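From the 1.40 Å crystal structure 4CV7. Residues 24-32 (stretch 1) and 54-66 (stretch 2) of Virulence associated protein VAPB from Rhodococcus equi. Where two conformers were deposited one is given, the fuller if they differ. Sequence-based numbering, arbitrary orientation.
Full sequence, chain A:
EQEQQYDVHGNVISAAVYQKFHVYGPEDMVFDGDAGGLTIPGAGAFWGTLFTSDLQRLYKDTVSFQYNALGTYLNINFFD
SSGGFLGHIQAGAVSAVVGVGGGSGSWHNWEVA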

# COMPACT_ATOMS: atom_id res chain seq x y z
N TYR A 24 1.94 7.77 1.85
CA TYR A 24 2.58 9.04 1.47
C TYR A 24 4.00 8.67 1.02
O TYR A 24 4.82 8.22 1.84
CB TYR A 24 2.52 10.03 2.62
CG TYR A 24 1.04 10.20 3.02
CD1 TYR A 24 0.23 10.95 2.19
CD2 TYR A 24 0.42 9.52 4.08
CE1 TYR A 24 -1.11 11.09 2.41
CE2 TYR A 24 -0.99 9.65 4.26
CZ TYR A 24 -1.70 10.43 3.43
OH TYR A 24 -3.05 10.67 3.47
N GLY A 25 4.26 8.78 -0.26
CA GLY A 25 5.48 8.34 -0.84
C GLY A 25 6.43 9.51 -1.24
O GLY A 25 6.07 10.70 -1.10
N PRO A 26 7.58 9.20 -1.75
CA PRO A 26 8.54 10.24 -2.16
C PRO A 26 8.04 11.05 -3.34
O PRO A 26 7.12 10.70 -4.09
CB PRO A 26 9.78 9.43 -2.54
CG PRO A 26 9.26 8.07 -2.95
CD PRO A 26 8.14 7.83 -1.94
N GLU A 27 8.59 12.26 -3.44
CA GLU A 27 8.16 13.18 -4.52
C GLU A 27 6.70 13.64 -4.30
O GLU A 27 5.98 13.98 -5.25
CB GLU A 27 8.53 12.70 -5.97
CG GLU A 27 10.03 12.37 -5.96
CD GLU A 27 10.67 11.93 -7.29
OE1 GLU A 27 10.01 11.97 -8.33
OE2 GLU A 27 11.91 11.68 -7.29
N ASP A 28 6.26 13.66 -3.02
CA ASP A 28 4.99 14.27 -2.64
C ASP A 28 3.79 13.54 -3.25
O ASP A 28 2.78 14.11 -3.60
CB ASP A 28 4.99 15.79 -2.89
CG ASP A 28 6.24 16.51 -2.35
OD1 ASP A 28 6.91 16.05 -1.38
OD2 ASP A 28 6.45 17.63 -2.82
N MET A 29 3.92 12.21 -3.38
CA MET A 29 2.89 11.46 -4.04
C MET A 29 2.05 10.69 -3.01
O MET A 29 2.55 10.31 -1.97
CB MET A 29 3.53 10.44 -4.98
CG MET A 29 2.87 10.34 -6.29
SD MET A 29 2.70 11.86 -7.28
CE MET A 29 4.40 12.06 -7.87
N VAL A 30 0.82 10.40 -3.32
CA VAL A 30 -0.06 9.78 -2.41
C VAL A 30 -0.75 8.55 -3.08
O VAL A 30 -1.26 8.69 -4.18
CB VAL A 30 -1.17 10.75 -1.91
CG1 VAL A 30 -2.09 10.03 -1.02
CG2 VAL A 30 -0.56 12.01 -1.30
N PHE A 31 -0.71 7.40 -2.39
CA PHE A 31 -1.42 6.17 -2.83
C PHE A 31 -2.78 6.17 -2.12
O PHE A 31 -2.79 6.19 -0.89
CB PHE A 31 -0.63 4.97 -2.53
CG PHE A 31 -1.28 3.68 -2.97
CD1 PHE A 31 -1.34 3.35 -4.30
CD2 PHE A 31 -1.91 2.83 -2.06
CE1 PHE A 31 -1.97 2.16 -4.71
CE2 PHE A 31 -2.48 1.62 -2.50
CZ PHE A 31 -2.57 1.37 -3.80
N ASP A 32 -3.82 5.98 -2.90
CA ASP A 32 -5.20 5.75 -2.41
C ASP A 32 -5.59 4.36 -2.82
O ASP A 32 -5.79 4.14 -4.05
CB ASP A 32 -6.15 6.78 -3.04
CG ASP A 32 -7.59 6.79 -2.49
OD1 ASP A 32 -8.09 5.91 -1.81
OD2 ASP A 32 -8.31 7.77 -2.74
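Stretch 2 54-66: DLQRLYKDTVSFQ

Stretch 2 passes alongside stretch 1 first as a helix, residues 55-61, and then, after a short link, as a strand that is under way by Ser 64. Stretch 1 is a hairpin: Gly 25 N donates to Met 29 O (2.9 Å), a weak bond returns from Met 29 N to Gly 25 O (3.5 Å), and Glu 27 and Asp 28, both with positive phi, make the bend between them. Stretch 2 runs in the same general sense as the second arm of the hairpin, for Leu 55 lies near Pro 26, Tyr 59 near Met 29, and Thr 62 and Phe 65 near Phe 31. The backbones keep their distance, 8.7 Å between CA of Pro 26 and CA of Leu 55 and 8.1 Å between CA of Met 29 and CA of Tyr 59, so side chains must fill the gap.

Just before the helix stands Asp 54, whose OD1 caps it by accepting from Arg 57 N at 3.0 Å. One turn separates Leu 55 from Tyr 59, and both point toward the hairpin. Leu 55 supplies a branched, apolar bump: its CD1 lies 3.8 Å from CG of Pro 26, and its CD2 3.9 Å from CD of Glu 27.

Tyr 59 is the main projection and has the largest covered area. Its long ring carries the hydroxyl to the hairpin backbone, where OH donates to Pro 26 O at 2.7 Å. The fit depends on Gly 25: a CB placed there would stand 2.7 Å from Tyr 59 OH, a clash, so the absent side chain leaves the hollow that the hydroxyl occupies. Pro 26 borders it, its CD 3.2 Å from Tyr 59 OH. Flexible and unbranched, Met 29 folds over one face of the ring, with CB 3.5 Å from Tyr 59 CZ and CG 3.7 Å from the ring centroid, almost on its normal.

Farther along, Phe 31 points toward stretch 2 in a buried setting, while its neighbours Val 30 and Asp 32 point away. Thr 62, the first residue to leave helical geometry, turns its methyl to this ring, CG2 lying 3.8 Å from Phe 31 CE1, and satisfies its hydroxyl locally: OG1 donates to Leu 58 O at 2.7 Å. Phe 65 then offers its face to the edge of Phe 31, with Phe 31 CZ 3.7 Å from Phe 65 CD1 and the planes at 78°.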

# COMPACT_ATOMS: atom_id res chain seq x y z
N ASP A 54 11.91 1.48 -10.21
CA ASP A 54 11.49 2.57 -11.14
C ASP A 54 10.25 3.28 -10.52
O ASP A 54 9.12 2.92 -10.69
CB ASP A 54 11.15 1.97 -12.48
CG ASP A 54 10.91 3.00 -13.56
OD1 ASP A 54 10.58 4.21 -13.22
OD2 ASP A 54 11.07 2.72 -14.78
N LEU A 55 10.58 4.32 -9.78
CA LEU A 55 9.58 5.10 -9.05
C LEU A 55 8.53 5.69 -9.97
O LEU A 55 7.35 5.61 -9.69
CB LEU A 55 10.33 6.15 -8.19
CG LEU A 55 9.36 6.94 -7.27
CD1 LEU A 55 8.79 6.10 -6.15
CD2 LEU A 55 10.05 8.17 -6.68
N GLN A 56 8.99 6.29 -11.07
CA GLN A 56 8.05 6.89 -11.96
C GLN A 56 7.10 5.87 -12.57
O GLN A 56 5.93 6.14 -12.68
CB GLN A 56 8.76 7.70 -13.03
CG GLN A 56 7.95 8.47 -14.00
CD GLN A 56 7.34 7.70 -15.14
OE1 GLN A 56 7.85 6.62 -15.53
NE2 GLN A 56 6.34 8.32 -15.84
N ARG A 57 7.59 4.68 -12.88
CA ARG A 57 6.75 3.63 -13.42
C ARG A 57 5.74 3.16 -12.35
O ARG A 57 4.57 2.84 -12.68
CB ARG A 57 7.60 2.50 -13.94
CG ARG A 57 6.79 1.42 -14.66
CD ARG A 57 7.66 0.35 -15.17
NE ARG A 57 6.95 -0.58 -16.01
CZ ARG A 57 7.52 -1.45 -16.83
NH1 ARG A 57 8.79 -1.47 -16.99
NH2 ARG A 57 6.69 -2.19 -17.57
N LEU A 58 6.20 3.06 -11.09
CA LEU A 58 5.32 2.69 -10.00
C LEU A 58 4.14 3.66 -9.95
O LEU A 58 2.97 3.28 -9.93
CB LEU A 58 6.07 2.68 -8.70
CG LEU A 58 5.20 2.52 -7.42
CD1 LEU A 58 4.75 1.09 -7.25
CD2 LEU A 58 6.06 2.97 -6.23
N TYR A 59 4.46 4.95 -10.01
CA TYR A 59 3.44 5.93 -9.89
C TYR A 59 2.53 5.98 -11.10
O TYR A 59 1.35 6.22 -10.94
CB TYR A 59 4.11 7.29 -9.66
CG TYR A 59 4.76 7.46 -8.27
CD1 TYR A 59 4.48 6.63 -7.22
CD2 TYR A 59 5.64 8.53 -8.05
CE1 TYR A 59 5.01 6.87 -5.97
CE2 TYR A 59 6.18 8.78 -6.79
CZ TYR A 59 5.81 7.96 -5.78
OH TYR A 59 6.26 8.19 -4.47
N LYS A 60 3.07 5.80 -12.28
CA LYS A 60 2.22 5.82 -13.46
C LYS A 60 1.34 4.59 -13.58
O LYS A 60 0.18 4.71 -13.99
CB LYS A 60 2.94 5.92 -14.74
CG LYS A 60 2.00 6.32 -15.88
CD LYS A 60 2.59 6.03 -17.16
CE LYS A 60 1.59 5.72 -18.23
NZ LYS A 60 1.81 4.31 -18.60
N ASP A 61 1.90 3.41 -13.33
CA ASP A 61 1.26 2.16 -13.78
C ASP A 61 0.56 1.39 -12.70
O ASP A 61 -0.10 0.41 -13.01
CB ASP A 61 2.25 1.31 -14.55
CG ASP A 61 2.45 1.79 -15.95
OD1 ASP A 61 1.76 2.65 -16.45
OD2 ASP A 61 3.35 1.22 -16.61
N THR A 62 0.74 1.71 -11.44
CA THR A 62 0.03 0.99 -10.40
C THR A 62 -1.47 1.13 -10.63
O THR A 62 -2.03 2.21 -10.73
CB THR A 62 0.29 1.47 -8.98
OG1 THR A 62 1.66 1.28 -8.65
CG2 THR A 62 -0.59 0.73 -7.93
N VAL A 63 -2.18 -0.02 -10.67
CA VAL A 63 -3.63 -0.12 -10.63
C VAL A 63 -4.18 -0.95 -9.52
O VAL A 63 -5.39 -0.89 -9.22
CB VAL A 63 -4.24 -0.56 -12.01
CG1 VAL A 63 -3.81 0.37 -13.15
CG2 VAL A 63 -3.94 -2.04 -12.32
N SER A 64 -3.36 -1.80 -8.97
CA SER A 64 -3.83 -2.75 -7.90
C SER A 64 -2.75 -2.95 -6.92
O SER A 64 -1.59 -2.60 -7.10
CB SER A 64 -4.30 -4.03 -8.47
OG SER A 64 -3.20 -4.82 -8.88
N PHE A 65 -3.15 -3.50 -5.77
CA PHE A 65 -2.21 -3.79 -4.67
C PHE A 65 -2.70 -5.00 -3.91
O PHE A 65 -3.88 -5.29 -3.89
CB PHE A 65 -1.93 -2.57 -3.79
CG PHE A 65 -3.04 -2.19 -2.87
CD1 PHE A 65 -4.30 -1.81 -3.33
CD2 PHE A 65 -2.93 -2.35 -1.47
CE1 PHE A 65 -5.34 -1.49 -2.44
CE2 PHE A 65 -3.97 -2.04 -0.61
CZ PHE A 65 -5.16 -1.62 -1.11
N GLN A 66 -1.74 -5.65 -3.23
CA GLN A 66 -2.05 -6.71 -2.32
C GLN A 66 -1.25 -6.56 -1.08
O GLN A 66 -0.13 -6.09 -1.13
CB GLN A 66 -1.73 -8.11 -2.92
CG GLN A 66 -2.56 -8.41 -4.15
CD GLN A 66 -2.11 -9.69 -4.90
OE1 GLN A 66 -1.36 -10.41 -4.34
NE2 GLN A 66 -2.17 -9.66 -6.21